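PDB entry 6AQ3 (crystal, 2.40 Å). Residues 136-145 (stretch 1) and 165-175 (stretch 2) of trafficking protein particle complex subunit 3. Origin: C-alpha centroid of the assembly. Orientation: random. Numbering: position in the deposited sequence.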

ATOM      1  N   ILE C 136       6.204 -21.997  -4.656  1.00 60.73           N
ATOM      2  CA  ILE C 136       5.875 -21.071  -3.582  1.00 50.10           C
ATOM      3  C   ILE C 136       4.676 -21.582  -2.783  1.00 53.86           C
ATOM      4  O   ILE C 136       4.602 -21.390  -1.560  1.00 49.25           O
ATOM      5  CB  ILE C 136       5.631 -19.655  -4.142  1.00 51.57           C
ATOM      6  CG1 ILE C 136       6.874 -19.146  -4.874  1.00 52.06           C
ATOM      7  CG2 ILE C 136       5.262 -18.689  -3.023  1.00 38.39           C
ATOM      8  CD1 ILE C 136       8.132 -19.238  -4.079  1.00 52.47           C
ATOM      9  N   LYS C 137       3.683 -22.177  -3.456  1.00 58.46           N
ATOM     10  CA  LYS C 137       2.546 -22.742  -2.722  1.00 54.18           C
ATOM     11  C   LYS C 137       3.001 -23.864  -1.804  1.00 53.30           C
ATOM     12  O   LYS C 137       2.557 -23.955  -0.660  1.00 51.39           O
ATOM     13  CB  LYS C 137       1.477 -23.280  -3.676  1.00 50.56           C
ATOM     14  CG  LYS C 137       0.684 -22.239  -4.425  1.00 62.40           C
ATOM     15  CD  LYS C 137      -0.265 -22.887  -5.457  1.00 66.35           C
ATOM     16  CE  LYS C 137      -1.232 -23.855  -4.785  1.00 70.63           C
ATOM     17  NZ  LYS C 137      -2.333 -24.281  -5.697  1.00 78.45           N
ATOM     18  N   GLN C 138       3.876 -24.738  -2.305  1.00 56.36           N
ATOM     19  CA  GLN C 138       4.360 -25.861  -1.515  1.00 53.81           C
ATOM     20  C   GLN C 138       5.133 -25.373  -0.299  1.00 63.46           C
ATOM     21  O   GLN C 138       5.128 -26.032   0.750  1.00 70.13           O
ATOM     22  CB  GLN C 138       5.221 -26.776  -2.391  1.00 52.69           C
ATOM     23  N   LYS C 139       5.813 -24.234  -0.426  1.00 57.02           N
ATOM     24  CA  LYS C 139       6.526 -23.627   0.685  1.00 52.40           C
ATOM     25  C   LYS C 139       5.619 -22.828   1.606  1.00 48.67           C
ATOM     26  O   LYS C 139       6.096 -22.288   2.616  1.00 47.71           O
ATOM     27  CB  LYS C 139       7.663 -22.752   0.152  1.00 54.72           C
ATOM     28  CG  LYS C 139       8.825 -23.559  -0.446  1.00 54.42           C
ATOM     29  CD  LYS C 139       9.877 -22.618  -1.020  1.00 65.98           C
ATOM     30  CE  LYS C 139      10.822 -23.312  -1.995  1.00 71.47           C
ATOM     31  NZ  LYS C 139      11.089 -22.454  -3.204  1.00 74.46           N
ATOM     32  N   ARG C 140       4.328 -22.744   1.290  1.00 47.43           N
ATOM     33  CA  ARG C 140       3.323 -22.111   2.151  1.00 44.77           C
ATOM     34  C   ARG C 140       3.695 -20.666   2.503  1.00 51.00           C
ATOM     35  O   ARG C 140       3.701 -20.258   3.668  1.00 51.89           O
ATOM     36  CB  ARG C 140       3.067 -22.948   3.414  1.00 41.76           C
ATOM     37  CG  ARG C 140       2.220 -24.177   3.081  1.00 51.65           C
ATOM     38  CD  ARG C 140       1.689 -24.944   4.270  1.00 52.74           C
ATOM     39  NE  ARG C 140       0.547 -24.228   4.836  1.00 61.19           N
ATOM     40  CZ  ARG C 140      -0.706 -24.354   4.402  1.00 57.53           C
ATOM     41  NH1 ARG C 140      -0.985 -25.161   3.381  1.00 60.87           N
ATOM     42  NH2 ARG C 140      -1.679 -23.660   4.971  1.00 45.17           N
ATOM     43  N   LEU C 141       3.944 -19.864   1.473  1.00 46.87           N
ATOM     44  CA  LEU C 141       3.918 -18.422   1.671  1.00 40.90           C
ATOM     45  C   LEU C 141       2.543 -18.004   2.171  1.00 46.62           C
ATOM     46  O   LEU C 141       1.513 -18.463   1.662  1.00 47.52           O
ATOM     47  CB  LEU C 141       4.206 -17.706   0.349  1.00 41.09           C
ATOM     48  CG  LEU C 141       3.923 -16.211   0.271  1.00 41.59           C
ATOM     49  CD1 LEU C 141       5.009 -15.455   1.013  1.00 41.28           C
ATOM     50  CD2 LEU C 141       3.818 -15.773  -1.204  1.00 47.27           C
ATOM     51  N   TYR C 142       2.519 -17.137   3.172  1.00 45.39           N
ATOM     52  CA  TYR C 142       1.265 -16.518   3.589  1.00 45.71           C
ATOM     53  C   TYR C 142       1.281 -15.088   3.060  1.00 44.66           C
ATOM     54  O   TYR C 142       1.695 -14.140   3.744  1.00 44.91           O
ATOM     55  CB  TYR C 142       1.077 -16.597   5.098  1.00 46.44           C
ATOM     56  CG  TYR C 142       0.649 -17.971   5.550  1.00 48.27           C
ATOM     57  CD1 TYR C 142      -0.529 -18.547   5.059  1.00 48.03           C
ATOM     58  CD2 TYR C 142       1.398 -18.689   6.495  1.00 47.93           C
ATOM     59  CE1 TYR C 142      -0.946 -19.816   5.482  1.00 47.93           C
ATOM     60  CE2 TYR C 142       0.992 -19.968   6.928  1.00 44.63           C
ATOM     61  CZ  TYR C 142      -0.182 -20.518   6.411  1.00 49.23           C
ATOM     62  OH  TYR C 142      -0.604 -21.761   6.811  1.00 45.98           O
ATOM     63  N   TYR C 143       0.775 -14.954   1.832  1.00 40.16           N
ATOM     64  CA  TYR C 143       0.844 -13.710   1.074  1.00 39.88           C
ATOM     65  C   TYR C 143       0.399 -12.497   1.888  1.00 39.50           C
ATOM     66  O   TYR C 143       1.004 -11.425   1.786  1.00 34.92           O
ATOM     67  CB  TYR C 143      -0.017 -13.849  -0.179  1.00 42.55           C
ATOM     68  CG  TYR C 143       0.113 -12.687  -1.135  1.00 41.43           C
ATOM     69  CD1 TYR C 143       1.131 -12.646  -2.084  1.00 44.40           C
ATOM     70  CD2 TYR C 143      -0.766 -11.622  -1.064  1.00 39.36           C
ATOM     71  CE1 TYR C 143       1.248 -11.565  -2.973  1.00 44.24           C
ATOM     72  CE2 TYR C 143      -0.656 -10.565  -1.913  1.00 46.12           C
ATOM     73  CZ  TYR C 143       0.350 -10.533  -2.864  1.00 45.29           C
ATOM     74  OH  TYR C 143       0.432  -9.448  -3.686  1.00 50.60           O
ATOM     75  N   SER C 144      -0.653 -12.645   2.699  1.00 40.06           N
ATOM     76  CA  SER C 144      -1.235 -11.552   3.475  1.00 38.06           C
ATOM     77  C   SER C 144      -0.793 -11.533   4.936  1.00 40.65           C
ATOM     78  O   SER C 144      -1.511 -10.979   5.775  1.00 41.61           O
ATOM     79  CB  SER C 144      -2.754 -11.626   3.436  1.00 37.37           C
ATOM     80  OG  SER C 144      -3.221 -11.455   2.131  1.00 49.96           O
ATOM     81  N   ASN C 145       0.399 -12.056   5.246  1.00 35.08           N
ATOM     82  CA  ASN C 145       0.796 -12.213   6.642  1.00 37.44           C
ATOM     83  C   ASN C 145       0.891 -10.885   7.377  1.00 49.86           C
ATOM     84  O   ASN C 145       0.791 -10.864   8.616  1.00 47.34           O
ATOM     85  CB  ASN C 145       2.130 -12.940   6.744  1.00 38.44           C
ATOM     86  CG  ASN C 145       2.163 -13.914   7.915  1.00 43.33           C
ATOM     87  OD1 ASN C 145       1.124 -14.436   8.312  1.00 43.42           O
ATOM     88  ND2 ASN C 145       3.358 -14.191   8.445  1.00 46.62           N
TER
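Stretch 2 (165-175) EYKKCPLLGDD

Stretch 2 runs antiparallel in order to stretch 1: Leu171 and Leu172 lie by the helix end, and Tyr166, in the strand that ends at residue 168, lies against Tyr142, Ser144 and Asn145. The CA atoms of Lys137 and Leu172 are 5.4 Å apart, those of Tyr142 and Tyr166 6.9 Å. In the last helical turn, Lys137 lays its side chain along the backbone of Leu171 (CG to O, 3.6 Å). Arg140, with positive phi, ends the helix in a Schellman motif. Its NH2 donates to Tyr142 OH (2.9 Å), which helps place the guanidinium beside Leu172 and Asp174: NH2 makes a long salt bridge with Asp174 OD2 (3.8 Å), while Leu172 CD1 covers one face. Asp174 OD2 is held in turn by Cys169 N (2.8 Å). Leu172 CD2 packs on Leu141 O at 3.4 Å. At Tyr142 the strand packs through Tyr166, whose CB sits over the face of the Tyr142 ring, 3.4 Å from its centroid, a CH-pi contact; the two rings, tilted by 17°, are slid apart and barely overlap, so CB rather than the Tyr166 ring covers that face. Leu172 CD1 lies 3.6 Å from Tyr142 CE1. Tyr142 to Asn145 form a type I turn. Within it, Tyr143 CB meets Leu171 CD1 (3.6 Å) and Ser144 CB meets Tyr166 OH (3.5 Å). A water joins Asn145 OD1 to Tyr166 N, 2.8 Å from each.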

ATOM      1  N   GLU C 165      -1.520 -16.092  13.774  1.00 46.13           N
ATOM      2  CA  GLU C 165      -0.927 -16.732  12.606  1.00 52.21           C
ATOM      3  C   GLU C 165      -1.995 -17.190  11.623  1.00 58.04           C
ATOM      4  O   GLU C 165      -3.139 -17.479  11.994  1.00 52.94           O
ATOM      5  CB  GLU C 165      -0.052 -17.935  12.982  1.00 56.28           C
ATOM      6  CG  GLU C 165      -0.796 -19.032  13.749  1.00 73.88           C
ATOM      7  CD  GLU C 165      -0.786 -18.820  15.265  1.00 89.28           C
ATOM      8  OE1 GLU C 165       0.009 -17.978  15.744  1.00 89.02           O
ATOM      9  OE2 GLU C 165      -1.562 -19.502  15.986  1.00 95.73           O
ATOM     10  N   TYR C 166      -1.596 -17.238  10.352  1.00 64.29           N
ATOM     11  CA  TYR C 166      -2.444 -17.777   9.301  1.00 58.67           C
ATOM     12  C   TYR C 166      -2.499 -19.298   9.410  1.00 56.20           C
ATOM     13  O   TYR C 166      -1.496 -19.957   9.701  1.00 52.30           O
ATOM     14  CB  TYR C 166      -1.906 -17.373   7.920  1.00 54.02           C
ATOM     15  CG  TYR C 166      -2.750 -16.348   7.192  1.00 46.24           C
ATOM     16  CD1 TYR C 166      -3.910 -16.728   6.503  1.00 47.26           C
ATOM     17  CD2 TYR C 166      -2.385 -14.995   7.186  1.00 45.56           C
ATOM     18  CE1 TYR C 166      -4.701 -15.790   5.837  1.00 37.74           C
ATOM     19  CE2 TYR C 166      -3.163 -14.034   6.525  1.00 40.31           C
ATOM     20  CZ  TYR C 166      -4.311 -14.441   5.856  1.00 42.69           C
ATOM     21  OH  TYR C 166      -5.056 -13.494   5.208  1.00 50.41           O
ATOM     22  N   LYS C 167      -3.677 -19.855   9.192  1.00 52.55           N
ATOM     23  CA  LYS C 167      -3.837 -21.298   9.131  1.00 58.64           C
ATOM     24  C   LYS C 167      -4.329 -21.795   7.781  1.00 59.05           C
ATOM     25  O   LYS C 167      -3.947 -22.890   7.366  1.00 58.94           O
ATOM     26  CB  LYS C 167      -4.797 -21.770  10.238  1.00 67.15           C
ATOM     27  CG  LYS C 167      -4.381 -21.323  11.639  1.00 64.77           C
ATOM     28  CD  LYS C 167      -3.683 -22.432  12.424  1.00 73.78           C
ATOM     29  CE  LYS C 167      -2.167 -22.229  12.482  1.00 79.78           C
ATOM     30  NZ  LYS C 167      -1.493 -23.258  13.334  1.00 85.86           N
ATOM     31  N   LYS C 168      -5.168 -21.030   7.088  1.00 62.47           N
ATOM     32  CA  LYS C 168      -5.694 -21.424   5.792  1.00 61.38           C
ATOM     33  C   LYS C 168      -5.753 -20.193   4.899  1.00 63.38           C
ATOM     34  O   LYS C 168      -6.086 -19.105   5.373  1.00 60.33           O
ATOM     35  CB  LYS C 168      -7.077 -22.077   5.938  1.00 60.65           C
ATOM     36  CG  LYS C 168      -7.015 -23.459   6.567  1.00 67.31           C
ATOM     37  CD  LYS C 168      -8.366 -23.994   7.010  1.00 78.51           C
ATOM     38  CE  LYS C 168      -9.267 -24.294   5.824  1.00 88.01           C
ATOM     39  NZ  LYS C 168     -10.487 -25.058   6.224  1.00 95.68           N
ATOM     40  N   CYS C 169      -5.404 -20.363   3.612  1.00 58.22           N
ATOM     41  CA  CYS C 169      -5.442 -19.285   2.608  1.00 59.13           C
ATOM     42  C   CYS C 169      -5.800 -19.869   1.242  1.00 57.86           C
ATOM     43  O   CYS C 169      -5.192 -20.871   0.831  1.00 53.60           O
ATOM     44  CB  CYS C 169      -4.101 -18.539   2.523  1.00 56.07           C
ATOM     45  SG  CYS C 169      -4.086 -16.996   1.511  1.00 47.44           S
ATOM     46  N   PRO C 170      -6.783 -19.303   0.541  1.00 56.03           N
ATOM     47  CA  PRO C 170      -7.148 -19.850  -0.782  1.00 54.54           C
ATOM     48  C   PRO C 170      -6.025 -19.825  -1.809  1.00 51.46           C
ATOM     49  O   PRO C 170      -6.020 -20.668  -2.713  1.00 55.92           O
ATOM     50  CB  PRO C 170      -8.346 -18.983  -1.215  1.00 47.30           C
ATOM     51  CG  PRO C 170      -8.489 -17.920  -0.199  1.00 53.44           C
ATOM     52  CD  PRO C 170      -7.803 -18.382   1.057  1.00 50.68           C
ATOM     53  N   LEU C 171      -5.051 -18.924  -1.694  1.00 50.11           N
ATOM     54  CA  LEU C 171      -3.925 -18.985  -2.622  1.00 47.51           C
ATOM     55  C   LEU C 171      -3.153 -20.292  -2.511  1.00 52.47           C
ATOM     56  O   LEU C 171      -2.430 -20.655  -3.446  1.00 56.14           O
ATOM     57  CB  LEU C 171      -2.953 -17.816  -2.395  1.00 50.56           C
ATOM     58  CG  LEU C 171      -3.494 -16.415  -2.673  1.00 49.78           C
ATOM     59  CD1 LEU C 171      -2.457 -15.378  -2.309  1.00 41.16           C
ATOM     60  CD2 LEU C 171      -3.874 -16.317  -4.152  1.00 42.31           C
ATOM     61  N   LEU C 172      -3.267 -20.994  -1.386  1.00 47.92           N
ATOM     62  CA  LEU C 172      -2.614 -22.278  -1.194  1.00 48.15           C
ATOM     63  C   LEU C 172      -3.561 -23.444  -1.425  1.00 52.22           C
ATOM     64  O   LEU C 172      -3.200 -24.585  -1.134  1.00 58.09           O
ATOM     65  CB  LEU C 172      -2.023 -22.353   0.220  1.00 54.36           C
ATOM     66  CG  LEU C 172      -1.169 -21.162   0.694  1.00 49.41           C
ATOM     67  CD1 LEU C 172      -1.038 -21.191   2.180  1.00 40.94           C
ATOM     68  CD2 LEU C 172       0.222 -21.179   0.063  1.00 47.27           C
ATOM     69  N   GLY C 173      -4.739 -23.189  -1.982  1.00 53.12           N
ATOM     70  CA  GLY C 173      -5.710 -24.227  -2.254  1.00 54.07           C
ATOM     71  C   GLY C 173      -6.716 -24.468  -1.159  1.00 63.90           C
ATOM     72  O   GLY C 173      -7.530 -25.393  -1.285  1.00 72.31           O
ATOM     73  N   ASP C 174      -6.714 -23.651  -0.105  1.00 59.93           N
ATOM     74  CA  ASP C 174      -7.699 -23.795   0.956  1.00 66.04           C
ATOM     75  C   ASP C 174      -9.026 -23.175   0.527  1.00 67.64           C
ATOM     76  O   ASP C 174      -9.088 -22.346  -0.384  1.00 66.78           O
ATOM     77  CB  ASP C 174      -7.189 -23.150   2.248  1.00 69.50           C
ATOM     78  CG  ASP C 174      -5.910 -23.802   2.759  1.00 68.54           C
ATOM     79  OD1 ASP C 174      -5.833 -25.043   2.698  1.00 71.11           O
ATOM     80  OD2 ASP C 174      -4.971 -23.085   3.175  1.00 61.69           O
ATOM     81  N   ASP C 175     -10.107 -23.629   1.164  1.00 68.86           N
ATOM     82  CA  ASP C 175     -11.450 -23.185   0.796  1.00 75.90           C
ATOM     83  C   ASP C 175     -11.780 -21.787   1.317  1.00 65.56           C
ATOM     84  O   ASP C 175     -12.749 -21.180   0.844  1.00 59.09           O
ATOM     85  CB  ASP C 175     -12.476 -24.233   1.239  1.00 89.27           C
ATOM     86  CG  ASP C 175     -12.394 -24.547   2.701  1.00100.66           C
ATOM     87  OD1 ASP C 175     -11.298 -24.403   3.275  1.00104.34           O
ATOM     88  OD2 ASP C 175     -13.402 -25.027   3.261  1.00110.53           O
TER
HETATM   89  O   HOH W   1       1.148 -16.675  10.068  1.00 42.44           O